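Local coordinates for protein adenylate cyclase (Hippeastrum hybrid cultivar, PDB 6YP4) that acts predominantly as a triphosphatase, despite its naming as an adenylate cyclase, and binds a non-hydrolysable GTP analogue and magnesium ions, at residues S99-G102 / S103-K107; E169-R172 / V173-L176. All coordinates share one frame; numbering follows the deposited sequence.

Interaction 1: S99-G102 / S103-K107; sequences SKMG and SLLEK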
loop_
_atom_site.group_PDB
_atom_site.type_symbol
_atom_site.label_atom_id
_atom_site.label_comp_id
_atom_site.label_asym_id
_atom_site.label_seq_id
_atom_site.Cartn_x
_atom_site.Cartn_y
_atom_site.Cartn_z
ATOM N N SER A 99 -2.758 22.204 21.038
ATOM C CA SER A 99 -2.032 23.466 21.148
ATOM C C SER A 99 -0.524 23.270 21.261
ATOM O O SER A 99 0.213 24.261 21.269
ATOM C CB SER A 99 -2.527 24.270 22.352
ATOM O OG SER A 99 -2.388 23.534 23.555
ATOM N N LYS A 100 -0.054 22.029 21.376
ATOM C CA LYS A 100 1.367 21.710 21.372
ATOM C C LYS A 100 1.813 21.136 20.036
ATOM O O LYS A 100 2.940 20.635 19.934
ATOM C CB LYS A 100 1.702 20.723 22.498
ATOM C CG LYS A 100 1.501 21.253 23.918
ATOM C CD LYS A 100 2.437 22.419 24.195
ATOM C CE LYS A 100 3.004 22.386 25.614
ATOM N NZ LYS A 100 4.512 22.342 25.649
ATOM N N MET A 101 0.955 21.216 19.011
ATOM C CA MET A 101 1.187 20.503 17.759
ATOM C C MET A 101 2.499 20.915 17.106
ATOM O O MET A 101 3.219 20.073 16.555
ATOM C CB MET A 101 0.018 20.748 16.802
ATOM C CG MET A 101 0.225 20.171 15.420
ATOM S SD MET A 101 -1.189 20.396 14.338
ATOM C CE MET A 101 -2.501 19.774 15.381
ATOM N N GLY A 102 2.825 22.206 17.153
ATOM C CA GLY A 102 4.021 22.682 16.483
ATOM C C GLY A 102 5.298 22.161 17.110
ATOM O O GLY A 102 6.278 21.889 16.411
ATOM N N SER A 103 5.317 22.030 18.432
ATOM C CA SER A 103 6.492 21.443 19.055
ATOM C C SER A 103 6.489 19.924 18.887
ATOM O O SER A 103 7.535 19.320 18.645
ATOM C CB SER A 103 6.562 21.850 20.531
ATOM O OG SER A 103 5.453 21.367 21.261
ATOM N N LEU A 104 5.315 19.297 18.961
ATOM C CA LEU A 104 5.254 17.845 18.839
ATOM C C LEU A 104 5.621 17.384 17.431
ATOM O O LEU A 104 6.281 16.347 17.262
ATOM C CB LEU A 104 3.857 17.345 19.222
ATOM C CG LEU A 104 3.455 17.480 20.692
ATOM C CD1 LEU A 104 1.971 17.206 20.857
ATOM C CD2 LEU A 104 4.264 16.566 21.578
ATOM N N LEU A 105 5.201 18.132 16.407
ATOM C CA LEU A 105 5.441 17.765 15.017
ATOM C C LEU A 105 6.560 18.585 14.368
ATOM O O LEU A 105 6.609 18.687 13.138
ATOM C CB LEU A 105 4.145 17.913 14.216
ATOM C CG LEU A 105 2.986 17.077 14.746
ATOM C CD1 LEU A 105 1.704 17.271 13.965
ATOM C CD2 LEU A 105 3.382 15.629 14.733
ATOM N N GLU A 106 7.467 19.160 15.166
ATOM C CA GLU A 106 8.411 20.149 14.643
ATOM C C GLU A 106 9.300 19.588 13.533
ATOM O O GLU A 106 9.700 20.330 12.625
ATOM C CB GLU A 106 9.257 20.698 15.793
ATOM C CG GLU A 106 10.368 21.634 15.385
ATOM C CD GLU A 106 11.693 20.911 15.199
ATOM O OE1 GLU A 106 12.511 21.374 14.377
ATOM O OE2 GLU A 106 11.915 19.882 15.875
ATOM N N LYS A 107 9.625 18.298 13.578
ATOM C CA LYS A 107 10.504 17.714 12.571
ATOM C C LYS A 107 9.763 17.172 11.354
ATOM O O LYS A 107 10.404 16.650 10.436
ATOM C CB LYS A 107 11.354 16.602 13.185
ATOM C CG LYS A 107 11.910 16.925 14.559
ATOM C CD LYS A 107 12.804 15.804 15.081
ATOM C CE LYS A 107 13.748 16.327 16.155
ATOM N NZ LYS A 107 14.901 17.084 15.583
#
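With chi1 at 63°, between its backbone N and carbonyl carbon, the hydroxyl of S103 turns back along the chain and donates to the carbonyl of K100, OG lying 2.9 Å from K100 O. L104 keeps CG beside its own backbone N (chi1 -68°), which brings the branch point against the oxygen of the same carbonyl, CG 3.3 Å from K100 O. The amide of L104 also reaches this oxygen, L104 N to K100 O 2.9 Å, so two bonds grip one acceptor: the amide comes in almost head-on to the carbonyl, the hydroxyl at a wider slant, with a C=O...OG angle of 130°. L104 CD1 touches the CB of K100. One residue further along, L105 N bonds to M101 O at 2.8 Å, and the two side chains cross at a slant, M101 CG to L105 CD1 3.6 Å. This pair is buried and faces W111 of helix 109-118, while V94 and I90 of helix 88-96 meet M101 and L105 respectively. L104 leans on E93 and V94; an alanine here would probably open a gap against them and leave the K100 carbonyl less covered. L105 leaves helical geometry, and the short helix ends. The arrangement is a single helical turn with K100 at the N-cap position, wedged between two longer helices in the CYTH domain.

Interaction 2: E169-R172 / V173-L176; sequences EPER and VKGL. With EDO (1,2-ethanediol), chain I.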
loop_
_atom_site.group_PDB
_atom_site.type_symbol
_atom_site.label_atom_id
_atom_site.label_comp_id
_atom_site.label_asym_id
_atom_site.label_seq_id
_atom_site.Cartn_x
_atom_site.Cartn_y
_atom_site.Cartn_z
ATOM N N GLU A 169 -4.304 6.057 -15.027
ATOM C CA GLU A 169 -5.147 6.026 -16.217
ATOM C C GLU A 169 -6.625 6.136 -15.819
ATOM O O GLU A 169 -7.386 5.181 -15.982
ATOM C CB GLU A 169 -4.936 4.752 -17.033
ATOM C CG GLU A 169 -3.488 4.340 -17.264
ATOM C CD GLU A 169 -3.384 3.106 -18.152
ATOM O OE1 GLU A 169 -3.924 3.130 -19.281
ATOM O OE2 GLU A 169 -2.806 2.101 -17.707
ATOM N N PRO A 170 -7.055 7.311 -15.339
ATOM C CA PRO A 170 -8.422 7.399 -14.780
ATOM C C PRO A 170 -9.530 7.033 -15.753
ATOM O O PRO A 170 -10.468 6.325 -15.363
ATOM C CB PRO A 170 -8.524 8.869 -14.338
ATOM C CG PRO A 170 -7.412 9.580 -15.066
ATOM C CD PRO A 170 -6.325 8.580 -15.223
ATOM N N GLU A 171 -9.468 7.480 -17.003
ATOM C CA GLU A 171 -10.592 7.216 -17.895
ATOM C C GLU A 171 -10.711 5.733 -18.232
ATOM O O GLU A 171 -11.820 5.195 -18.283
ATOM C CB GLU A 171 -10.480 8.059 -19.167
ATOM C CG GLU A 171 -10.625 9.537 -18.871
ATOM C CD GLU A 171 -11.991 9.878 -18.296
ATOM O OE1 GLU A 171 -12.085 10.881 -17.558
ATOM O OE2 GLU A 171 -12.972 9.156 -18.590
ATOM N N ARG A 172 -9.594 5.046 -18.454
ATOM C CA ARG A 172 -9.709 3.647 -18.847
ATOM C C ARG A 172 -10.019 2.742 -17.653
ATOM O O ARG A 172 -10.778 1.776 -17.782
ATOM C CB ARG A 172 -8.425 3.205 -19.549
ATOM C CG ARG A 172 -8.386 1.749 -19.899
ATOM C CD ARG A 172 -7.026 1.351 -20.415
ATOM N NE ARG A 172 -6.719 0.012 -19.983
ATOM C CZ ARG A 172 -5.768 -0.242 -19.101
ATOM N NH1 ARG A 172 -5.043 0.752 -18.615
ATOM N NH2 ARG A 172 -5.519 -1.474 -18.694
ATOM N N VAL A 173 -9.448 3.023 -16.482
ATOM C CA VAL A 173 -9.716 2.166 -15.331
ATOM C C VAL A 173 -11.152 2.349 -14.866
ATOM O O VAL A 173 -11.827 1.385 -14.477
ATOM C CB VAL A 173 -8.700 2.436 -14.205
ATOM C CG1 VAL A 173 -9.103 1.703 -12.924
ATOM C CG2 VAL A 173 -7.276 2.015 -14.653
ATOM N N LYS A 174 -11.650 3.584 -14.913
ATOM C CA LYS A 174 -13.031 3.817 -14.521
ATOM C C LYS A 174 -13.985 3.046 -15.427
ATOM O O LYS A 174 -15.001 2.517 -14.959
ATOM C CB LYS A 174 -13.329 5.314 -14.526
ATOM C CG LYS A 174 -14.802 5.644 -14.401
ATOM C CD LYS A 174 -15.010 7.137 -14.354
ATOM C CE LYS A 174 -15.469 7.674 -15.694
ATOM N NZ LYS A 174 -15.758 9.132 -15.593
ATOM N N GLY A 175 -13.659 2.943 -16.720
ATOM C CA GLY A 175 -14.424 2.072 -17.602
ATOM C C GLY A 175 -14.374 0.617 -17.172
ATOM O O GLY A 175 -15.402 -0.061 -17.099
ATOM N N LEU A 176 -13.173 0.119 -16.874
ATOM C CA LEU A 176 -13.035 -1.227 -16.321
ATOM C C LEU A 176 -13.891 -1.417 -15.067
ATOM O O LEU A 176 -14.604 -2.417 -14.926
ATOM C CB LEU A 176 -11.566 -1.493 -15.991
ATOM C CG LEU A 176 -10.587 -1.598 -17.161
ATOM C CD1 LEU A 176 -9.196 -1.853 -16.651
ATOM C CD2 LEU A 176 -10.976 -2.679 -18.141
HETATM C C1 EDO I . -7.150 8.838 -19.364
HETATM O O1 EDO I . -6.953 9.769 -18.292
HETATM C C2 EDO I . -6.661 7.470 -18.912
HETATM O O2 EDO I . -7.255 6.403 -19.659
HETATM O O HOH W 1 -14.100 11.824 -15.927
#
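V173 sets its CG2 methyl against the carbonyl of E169, CG2 to E169 O 3.4 Å, while its own amide bonds to that oxygen at 3.0 Å, nearly straight, with an N-H...O angle of 169°. This is the tight side of the turn. V173 is buried against L146 and T167, and K174 brings CB within 3.1 Å of P170 O, the acceptor of its amide. P170 and K174 both rest on I5 and V76, fixing the helix to strands 2-9 and 76-86; the ammonium of K174 finds the backbone oxygen of E74. The outer side is looser. G175 N gives E171 O only a weak bond, and E171 runs side by side with K174, OE2 4.1 Å from K174 NZ, too long for a salt bridge; a water that donates to E171 OE1 and weakly accepts from K174 NZ spans the pair. Charge ties R172 more firmly: with CG anti to its backbone N (chi1 175°) it reaches back to a salt bridge in plane at its guanidinium edge, R172 NH1 2.7 Å from E169 OE1. R172 NH2 pairs with E144, and E169 OE2 bonds to T168 of the second subunit. L176 CD1 lies over one guanidinium face, at 4.2 Å from R172 NH2. An ethanediol, probably from the crystallisation liquor, takes a bond from R172 N at the helix start. The whole is the first turns of a helix with E169 at its N-cap position and proline next, packed on the antiparallel sheet of the CYTH fold.

How the interactions relate
Interactions 1 and 2 follow one another along the chain and lie on opposite sides of its centre, about 41 Å apart between centres and about 31 Å between nearest atoms, without touching. Both are helical turns within the CYTH domain; interaction 1 packs among helices, interaction 2 on sheet strands 2-9 and 76-86. The 99-107 turn joins helices 88-96 and 109-118, in the helical connection between strands 76-86 and 127-141. The 169-176 turn opens helix 170-183, which follows strand 158-166, and adjoins the second subunit. Strand 76-86, which carries the magnesium ligand E83, precedes the first turn and packs against the second. The two contacts thus belong to separate helical parts of one sheet-based, nucleotide-binding domain.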